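Local coordinates for bifunctional GH43-CE protein (Bacteroides eggerthii, PDB 6MLY) that probably hydrolyses beta-1,4-xylosidic linkages of xylan with a glycoside hydrolase family 43 domain, and carries a carbohydrate esterase domain as well, at residues S98-H103 with Y107-F112; T135-A140 with A166-D171; F147-E150 with I154-I157. One frame throughout, in Å; residues are numbered along the deposited sequence.

Contact 1 of 3, residues S98-H103 with Y107-F112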
# COMPACT_ATOMS: atom_id res chain seq x y z
N SER A 98 -15.41 -0.74 -24.21
CA SER A 98 -15.25 -0.45 -25.62
C SER A 98 -15.52 -1.73 -26.41
O SER A 98 -15.60 -2.82 -25.85
CB SER A 98 -13.87 0.10 -25.91
OG SER A 98 -12.85 -0.83 -25.60
N CYS A 99 -15.67 -1.55 -27.73
CA CYS A 99 -15.93 -2.63 -28.67
C CYS A 99 -14.88 -2.53 -29.78
O CYS A 99 -14.78 -1.48 -30.43
CB CYS A 99 -17.34 -2.50 -29.23
SG CYS A 99 -17.89 -3.95 -30.16
N LEU A 100 -14.08 -3.59 -29.97
CA LEU A 100 -13.01 -3.62 -30.97
C LEU A 100 -13.32 -4.67 -32.04
O LEU A 100 -13.51 -5.85 -31.71
CB LEU A 100 -11.68 -3.91 -30.28
CG LEU A 100 -10.48 -4.11 -31.20
CD1 LEU A 100 -10.20 -2.87 -32.03
CD2 LEU A 100 -9.24 -4.51 -30.40
N ARG A 101 -13.35 -4.24 -33.31
CA ARG A 101 -13.66 -5.11 -34.47
C ARG A 101 -12.67 -4.84 -35.61
O ARG A 101 -12.03 -3.78 -35.65
CB ARG A 101 -15.07 -4.86 -35.02
CG ARG A 101 -16.18 -5.11 -34.02
CD ARG A 101 -16.25 -6.56 -33.56
NE ARG A 101 -17.51 -6.80 -32.85
CZ ARG A 101 -17.77 -7.91 -32.05
NH1 ARG A 101 -16.87 -8.89 -31.81
NH2 ARG A 101 -19.02 -8.12 -31.73
N TYR A 102 -12.58 -5.80 -36.54
CA TYR A 102 -11.84 -5.68 -37.79
C TYR A 102 -12.67 -6.26 -38.92
O TYR A 102 -13.00 -7.44 -38.89
CB TYR A 102 -10.53 -6.46 -37.74
CG TYR A 102 -9.79 -6.57 -39.05
CD1 TYR A 102 -9.92 -7.68 -39.87
CD2 TYR A 102 -8.92 -5.57 -39.45
CE1 TYR A 102 -9.22 -7.79 -41.05
CE2 TYR A 102 -8.21 -5.66 -40.64
CZ TYR A 102 -8.36 -6.78 -41.44
OH TYR A 102 -7.65 -6.86 -42.60
N HIS A 103 -12.98 -5.43 -39.92
CA HIS A 103 -13.87 -5.78 -41.01
C HIS A 103 -13.33 -5.22 -42.32
O HIS A 103 -13.12 -4.02 -42.44
CB HIS A 103 -15.28 -5.27 -40.71
CG HIS A 103 -16.26 -5.60 -41.78
ND1 HIS A 103 -16.47 -4.79 -42.88
CD2 HIS A 103 -17.08 -6.67 -41.93
CE1 HIS A 103 -17.38 -5.33 -43.65
NE2 HIS A 103 -17.76 -6.48 -43.10
N TYR A 107 -10.04 -1.43 -39.02
CA TYR A 107 -10.26 -1.62 -37.60
C TYR A 107 -11.34 -0.65 -37.12
O TYR A 107 -11.31 0.53 -37.47
CB TYR A 107 -8.96 -1.43 -36.81
CG TYR A 107 -7.92 -2.50 -37.07
CD1 TYR A 107 -6.92 -2.32 -38.00
CD2 TYR A 107 -7.97 -3.71 -36.39
CE1 TYR A 107 -5.98 -3.30 -38.25
CE2 TYR A 107 -7.04 -4.71 -36.63
CZ TYR A 107 -6.04 -4.50 -37.57
OH TYR A 107 -5.12 -5.48 -37.82
N TYR A 108 -12.27 -1.16 -36.32
CA TYR A 108 -13.39 -0.38 -35.79
C TYR A 108 -13.40 -0.48 -34.27
O TYR A 108 -13.50 -1.58 -33.71
CB TYR A 108 -14.71 -0.89 -36.37
CG TYR A 108 -14.88 -0.64 -37.85
CD1 TYR A 108 -14.48 -1.58 -38.79
CD2 TYR A 108 -15.44 0.54 -38.31
CE1 TYR A 108 -14.64 -1.35 -40.15
CE2 TYR A 108 -15.59 0.79 -39.67
CZ TYR A 108 -15.20 -0.17 -40.59
OH TYR A 108 -15.35 0.08 -41.92
N LEU A 109 -13.31 0.70 -33.62
CA LEU A 109 -13.23 0.83 -32.17
C LEU A 109 -14.31 1.80 -31.67
O LEU A 109 -14.40 2.93 -32.16
CB LEU A 109 -11.83 1.34 -31.81
CG LEU A 109 -11.24 0.76 -30.54
CD1 LEU A 109 -9.92 1.43 -30.20
CD2 LEU A 109 -12.22 0.87 -29.38
N SER A 110 -15.12 1.36 -30.71
CA SER A 110 -16.18 2.18 -30.12
C SER A 110 -16.02 2.24 -28.60
O SER A 110 -15.55 1.29 -27.99
CB SER A 110 -17.54 1.64 -30.49
OG SER A 110 -17.90 0.54 -29.66
N THR A 111 -16.44 3.37 -28.01
CA THR A 111 -16.73 3.46 -26.58
C THR A 111 -17.85 4.48 -26.36
O THR A 111 -18.27 5.18 -27.29
CB THR A 111 -15.48 3.81 -25.77
OG1 THR A 111 -15.83 3.71 -24.38
CG2 THR A 111 -14.94 5.19 -26.04
N PHE A 112 -18.31 4.55 -25.11
CA PHE A 112 -19.32 5.49 -24.62
C PHE A 112 -18.80 6.12 -23.32
O PHE A 112 -17.80 5.66 -22.77
CB PHE A 112 -20.66 4.78 -24.38
CG PHE A 112 -20.60 3.74 -23.28
CD1 PHE A 112 -21.13 4.01 -22.03
CD2 PHE A 112 -20.00 2.52 -23.50
CE1 PHE A 112 -21.07 3.06 -21.02
CE2 PHE A 112 -19.93 1.57 -22.49
CZ PHE A 112 -20.47 1.84 -21.25

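Contact 2 of 3, residues T135-A140 with A166-D171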
# COMPACT_ATOMS: atom_id res chain seq x y z
N THR A 135 -16.44 9.79 -35.05
CA THR A 135 -17.85 10.18 -35.05
C THR A 135 -18.38 10.04 -33.61
O THR A 135 -17.77 9.34 -32.79
CB THR A 135 -18.65 9.35 -36.06
OG1 THR A 135 -18.48 7.95 -35.78
CG2 THR A 135 -18.25 9.61 -37.49
N GLU A 136 -19.50 10.71 -33.31
CA GLU A 136 -20.09 10.64 -31.97
C GLU A 136 -21.56 11.06 -32.00
O GLU A 136 -21.99 11.80 -32.88
CB GLU A 136 -19.29 11.49 -30.99
CG GLU A 136 -19.11 12.94 -31.42
CD GLU A 136 -18.15 13.71 -30.52
OE1 GLU A 136 -16.92 13.51 -30.65
OE2 GLU A 136 -18.64 14.48 -29.67
N PHE A 137 -22.32 10.57 -31.00
CA PHE A 137 -23.76 10.79 -30.91
C PHE A 137 -24.29 10.32 -29.55
O PHE A 137 -23.58 9.65 -28.79
CB PHE A 137 -24.47 10.08 -32.06
CG PHE A 137 -24.09 8.63 -32.27
CD1 PHE A 137 -24.75 7.62 -31.58
CD2 PHE A 137 -23.11 8.28 -33.19
CE1 PHE A 137 -24.41 6.29 -31.79
CE2 PHE A 137 -22.78 6.95 -33.40
CZ PHE A 137 -23.43 5.96 -32.70
N SER A 138 -25.55 10.69 -29.26
CA SER A 138 -26.23 10.37 -28.00
C SER A 138 -27.35 9.36 -28.26
O SER A 138 -27.81 9.25 -29.40
CB SER A 138 -26.78 11.62 -27.37
OG SER A 138 -25.72 12.46 -26.93
N PRO A 139 -27.77 8.62 -27.23
CA PRO A 139 -27.20 8.63 -25.89
C PRO A 139 -25.90 7.82 -25.81
O PRO A 139 -25.26 7.55 -26.83
CB PRO A 139 -28.28 8.00 -25.00
CG PRO A 139 -29.03 7.09 -25.94
CD PRO A 139 -29.00 7.82 -27.27
N ALA A 140 -25.49 7.48 -24.58
CA ALA A 140 -24.52 6.44 -24.33
C ALA A 140 -25.26 5.09 -24.32
O ALA A 140 -26.20 4.91 -23.55
CB ALA A 140 -23.81 6.70 -23.03
N ALA A 166 -30.54 -2.99 -32.25
CA ALA A 166 -30.80 -1.87 -33.13
C ALA A 166 -29.71 -1.80 -34.20
O ALA A 166 -28.65 -2.41 -34.05
CB ALA A 166 -30.88 -0.59 -32.33
N GLU A 167 -29.98 -1.03 -35.26
CA GLU A 167 -29.13 -0.98 -36.46
C GLU A 167 -28.48 0.41 -36.57
O GLU A 167 -29.17 1.43 -36.61
CB GLU A 167 -29.94 -1.30 -37.72
CG GLU A 167 -29.18 -1.06 -39.01
CD GLU A 167 -29.76 -1.70 -40.26
OE1 GLU A 167 -30.70 -2.52 -40.12
OE2 GLU A 167 -29.28 -1.38 -41.37
N LEU A 168 -27.14 0.42 -36.68
CA LEU A 168 -26.36 1.64 -36.87
C LEU A 168 -26.47 2.10 -38.32
O LEU A 168 -26.72 1.30 -39.22
CB LEU A 168 -24.90 1.37 -36.48
CG LEU A 168 -24.62 1.27 -34.98
CD1 LEU A 168 -23.23 0.72 -34.70
CD2 LEU A 168 -24.80 2.62 -34.30
N LYS A 169 -26.28 3.41 -38.54
CA LYS A 169 -26.17 4.00 -39.88
C LYS A 169 -24.86 3.54 -40.52
O LYS A 169 -24.00 3.00 -39.84
CB LYS A 169 -26.25 5.53 -39.78
N PRO A 170 -24.67 3.72 -41.85
CA PRO A 170 -23.44 3.28 -42.52
C PRO A 170 -22.18 4.06 -42.12
O PRO A 170 -21.18 3.46 -41.76
CB PRO A 170 -23.75 3.46 -44.01
CG PRO A 170 -24.84 4.50 -44.06
CD PRO A 170 -25.64 4.30 -42.79
N ASP A 171 -22.25 5.40 -42.16
CA ASP A 171 -21.08 6.26 -41.94
C ASP A 171 -20.85 6.49 -40.43
O ASP A 171 -20.02 7.34 -40.05
CB ASP A 171 -21.20 7.56 -42.76
CG ASP A 171 -22.36 8.59 -42.29
OD1 ASP A 171 -23.15 8.23 -41.39
OD2 ASP A 171 -22.44 9.76 -42.83

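Contact 3 of 3, residues F147-E150 with I154-I157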
# COMPACT_ATOMS: atom_id res chain seq x y z
N PHE A 147 -21.59 -4.98 -34.42
CA PHE A 147 -21.27 -6.19 -35.18
C PHE A 147 -21.64 -6.00 -36.66
O PHE A 147 -22.74 -5.55 -36.97
CB PHE A 147 -22.04 -7.38 -34.60
CG PHE A 147 -21.66 -8.72 -35.17
CD1 PHE A 147 -22.30 -9.21 -36.31
CD2 PHE A 147 -20.68 -9.49 -34.58
CE1 PHE A 147 -21.95 -10.45 -36.83
CE2 PHE A 147 -20.34 -10.73 -35.10
CZ PHE A 147 -20.97 -11.20 -36.23
N PHE A 148 -20.72 -6.40 -37.55
CA PHE A 148 -20.94 -6.45 -39.00
C PHE A 148 -21.46 -7.83 -39.40
O PHE A 148 -20.74 -8.82 -39.27
CB PHE A 148 -19.65 -6.17 -39.77
CG PHE A 148 -18.98 -4.87 -39.41
CD1 PHE A 148 -19.31 -3.70 -40.06
CD2 PHE A 148 -18.02 -4.82 -38.41
CE1 PHE A 148 -18.70 -2.50 -39.73
CE2 PHE A 148 -17.41 -3.62 -38.07
CZ PHE A 148 -17.75 -2.47 -38.74
N ASP A 149 -22.70 -7.89 -39.89
CA ASP A 149 -23.34 -9.14 -40.32
C ASP A 149 -23.14 -9.33 -41.82
O ASP A 149 -22.90 -8.37 -42.57
CB ASP A 149 -24.82 -9.17 -39.94
CG ASP A 149 -25.38 -10.57 -39.77
OD1 ASP A 149 -24.62 -11.46 -39.34
OD2 ASP A 149 -26.58 -10.76 -40.07
N GLU A 150 -23.26 -10.59 -42.26
CA GLU A 150 -23.08 -10.96 -43.66
C GLU A 150 -24.37 -10.70 -44.46
O GLU A 150 -24.38 -10.90 -45.67
CB GLU A 150 -22.61 -12.41 -43.81
CG GLU A 150 -22.72 -13.26 -42.55
CD GLU A 150 -22.20 -14.68 -42.69
OE1 GLU A 150 -22.71 -15.40 -43.57
OE2 GLU A 150 -21.29 -15.05 -41.93
N ILE A 154 -25.17 -3.22 -40.06
CA ILE A 154 -24.37 -3.07 -38.84
C ILE A 154 -25.33 -2.97 -37.65
O ILE A 154 -25.95 -1.92 -37.45
CB ILE A 154 -23.46 -1.83 -38.92
CG1 ILE A 154 -22.71 -1.76 -40.26
CG2 ILE A 154 -22.51 -1.78 -37.74
CD1 ILE A 154 -22.19 -0.38 -40.59
N TYR A 155 -25.43 -4.06 -36.88
CA TYR A 155 -26.28 -4.13 -35.69
C TYR A 155 -25.53 -3.57 -34.47
O TYR A 155 -24.37 -3.18 -34.59
CB TYR A 155 -26.74 -5.58 -35.48
CG TYR A 155 -27.54 -6.11 -36.64
CD1 TYR A 155 -28.89 -5.81 -36.77
CD2 TYR A 155 -26.94 -6.85 -37.64
CE1 TYR A 155 -29.63 -6.27 -37.85
CE2 TYR A 155 -27.66 -7.32 -38.73
CZ TYR A 155 -29.01 -7.02 -38.83
OH TYR A 155 -29.73 -7.48 -39.90
N MET A 156 -26.22 -3.52 -33.33
CA MET A 156 -25.67 -3.11 -32.04
C MET A 156 -26.60 -3.60 -30.93
O MET A 156 -27.79 -3.31 -30.96
CB MET A 156 -25.53 -1.59 -31.96
CG MET A 156 -24.81 -1.10 -30.70
SD MET A 156 -24.28 0.64 -30.77
CE MET A 156 -25.84 1.46 -31.08
N ILE A 157 -26.05 -4.37 -29.98
CA ILE A 157 -26.75 -4.86 -28.78
C ILE A 157 -26.26 -4.03 -27.59
O ILE A 157 -25.23 -3.40 -27.72
CB ILE A 157 -26.51 -6.38 -28.62
CG1 ILE A 157 -27.10 -7.15 -29.81
CG2 ILE A 157 -27.03 -6.91 -27.29
CD1 ILE A 157 -26.79 -8.63 -29.83

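Contact 1 of 3, residues S98-H103 with Y107-F112
Cys99 to Tyr102 pair antiparallel with Ser110 back to Tyr107, the axes of the two segments approaching to 4.5 Å and running at 162°, as the first two strands of a four-stranded blade of the GH43 beta-propeller. Two hydrogen-bonded pairs hold the ladder. Cys99 and Ser110 exchange N-H...O bonds of 2.9 Å in both directions between backbone N and O. Arg101 and Tyr108 do the same at 2.7 Å, though Tyr108 N sits above the carbonyl plane of Arg101 rather than on a lone pair. Between them, on the face carrying Leu100 and Leu109, Leu100 CD1 rests 4.1 Å from Leu109 CG. Further along that face the rings of Tyr102 and Tyr107 form a tilted edge-to-face pair, planes at 52°. Tyr102 places CD2 over the centre of the Tyr107 ring, 3.5 Å from Tyr107 CE2. With CG beside its backbone N (chi1 -68°), Tyr107 swings its ring across to receive that edge. On the other face Tyr108 turns its ring edge to His103, CE1 lying 3.8 Å from His103 O. Arg101 leads its guanidinium away to the carbonyls of Leu204 and Phe146, and Ser110 OG bonds His144 NE2. The face of Leu100, Leu109, Tyr102 and Tyr107 is therefore apolar to aromatic and packs largely on strand 34-38; that of Cys99, Arg101, Tyr108 and Ser110 is mixed, with polar partners elsewhere and Tyr108 against Phe148.

Contact 2 of 3, residues T135-A140 with A166-D171
Thr135 and Phe137 meet Asp171 and Leu168 in a sparse side-chain contact between two neighbouring blades of the GH43 beta-propeller. Strand 133-137 is the last of a four-stranded antiparallel blade, and strand 164-167 is an edge strand of the three-stranded sheet that follows it in the chain; the second segment touches with the residues just beyond that strand. The two backbones stay well apart, with CA atoms of Phe137 and Leu168 11.2 Å from each other, and no hydrogen bond joins them. Just 93 Å² of surface is buried in all, so this is a place where the edge of one blade meets the chain leaving the edge strand of the next, and side chains bridge the gap.

Phe137 and Leu168 share the main touch. With its CG tucked between the backbone N and the carbonyl carbon (chi1 50°), the side chain of Phe137 starts out toward the second segment, and its CZ makes the touch. Leu168 comes to meet it at about a right angle and offers the CD2 branch. Val175 touches both of these side chains, and Phe121 and Met156 also pack on Leu168, so the pair belongs to a larger apolar cluster between the blades. The second touch is more peripheral. Thr135 splits its roles: OG1 is hydrogen-bonded to the carbonyl oxygen of Leu172, and the methyl meets Asp171. Asp171 touches through its carbonyl oxygen. Its carboxylate OD1 is bonded to Ser173 OG. Thr135 CG2 stops 3.9 Å from Asp171 O.

Contact 3 of 3, residues F147-E150 with I154-I157
Phe148 and Ile154 lie side by side and point the same way, with Ile154 CG1 3.9 Å from Phe148 CD1. They share a direction because they are a non-hydrogen-bonded pair, with both side chains on one face of the sheet. Ile154 holds CG1 beside its backbone N and anti to the carbonyl carbon (chi1 -47°), which sets that branch next to the Phe148 ring. The other branch of Ile154, CG2, stays back near the carbonyl oxygen of Phe147. With an alanine here, the CG1 flank beside Phe148 CD1 and CE1 would be lost, which would probably leave a gap on that side of the ring, though His103 and Tyr108 would still hold it. This is a beta hairpin, strands 145-148 and 154-158, at the start of a propeller blade. Tyr155 N gives a bond of 3.1 Å to Phe147 O, and the return bond from Phe147 N to Tyr155 O is weak. On the opposite face from Ile154, the Tyr155 ring leans back across the hairpin, and Asp149 CB sits in its plane at the edge, 3.6 Å from Tyr155 CE2. The carboxylate of Asp149 is turned 70° from that ring; its OD1 bonds the hydroxyl of Tyr211, whereas Tyr155 OH is held by Asp151 OD2.

Coming from the N terminus, the chain first makes contact 1, a tight hairpin closed by a short turn after His103. It then completes that blade with strands 118-124 and 133-137, and contact 2 opens on the last of these. Before contact 2 closes at 166-171, the chain enters the next blade and makes the hairpin of contact 3, which is thus wholly enclosed by contact 2; contact 1 precedes both, and none cross. The blades are also tied directly: Phe148 of contact 3 packs against His103 and Tyr108 of contact 1. Phe112 touches Ala140, linking contact 1 to contact 2 where the chain has just left the first blade. Within the second blade, Leu168 N probably bonds Ile154 O, joining contacts 2 and 3.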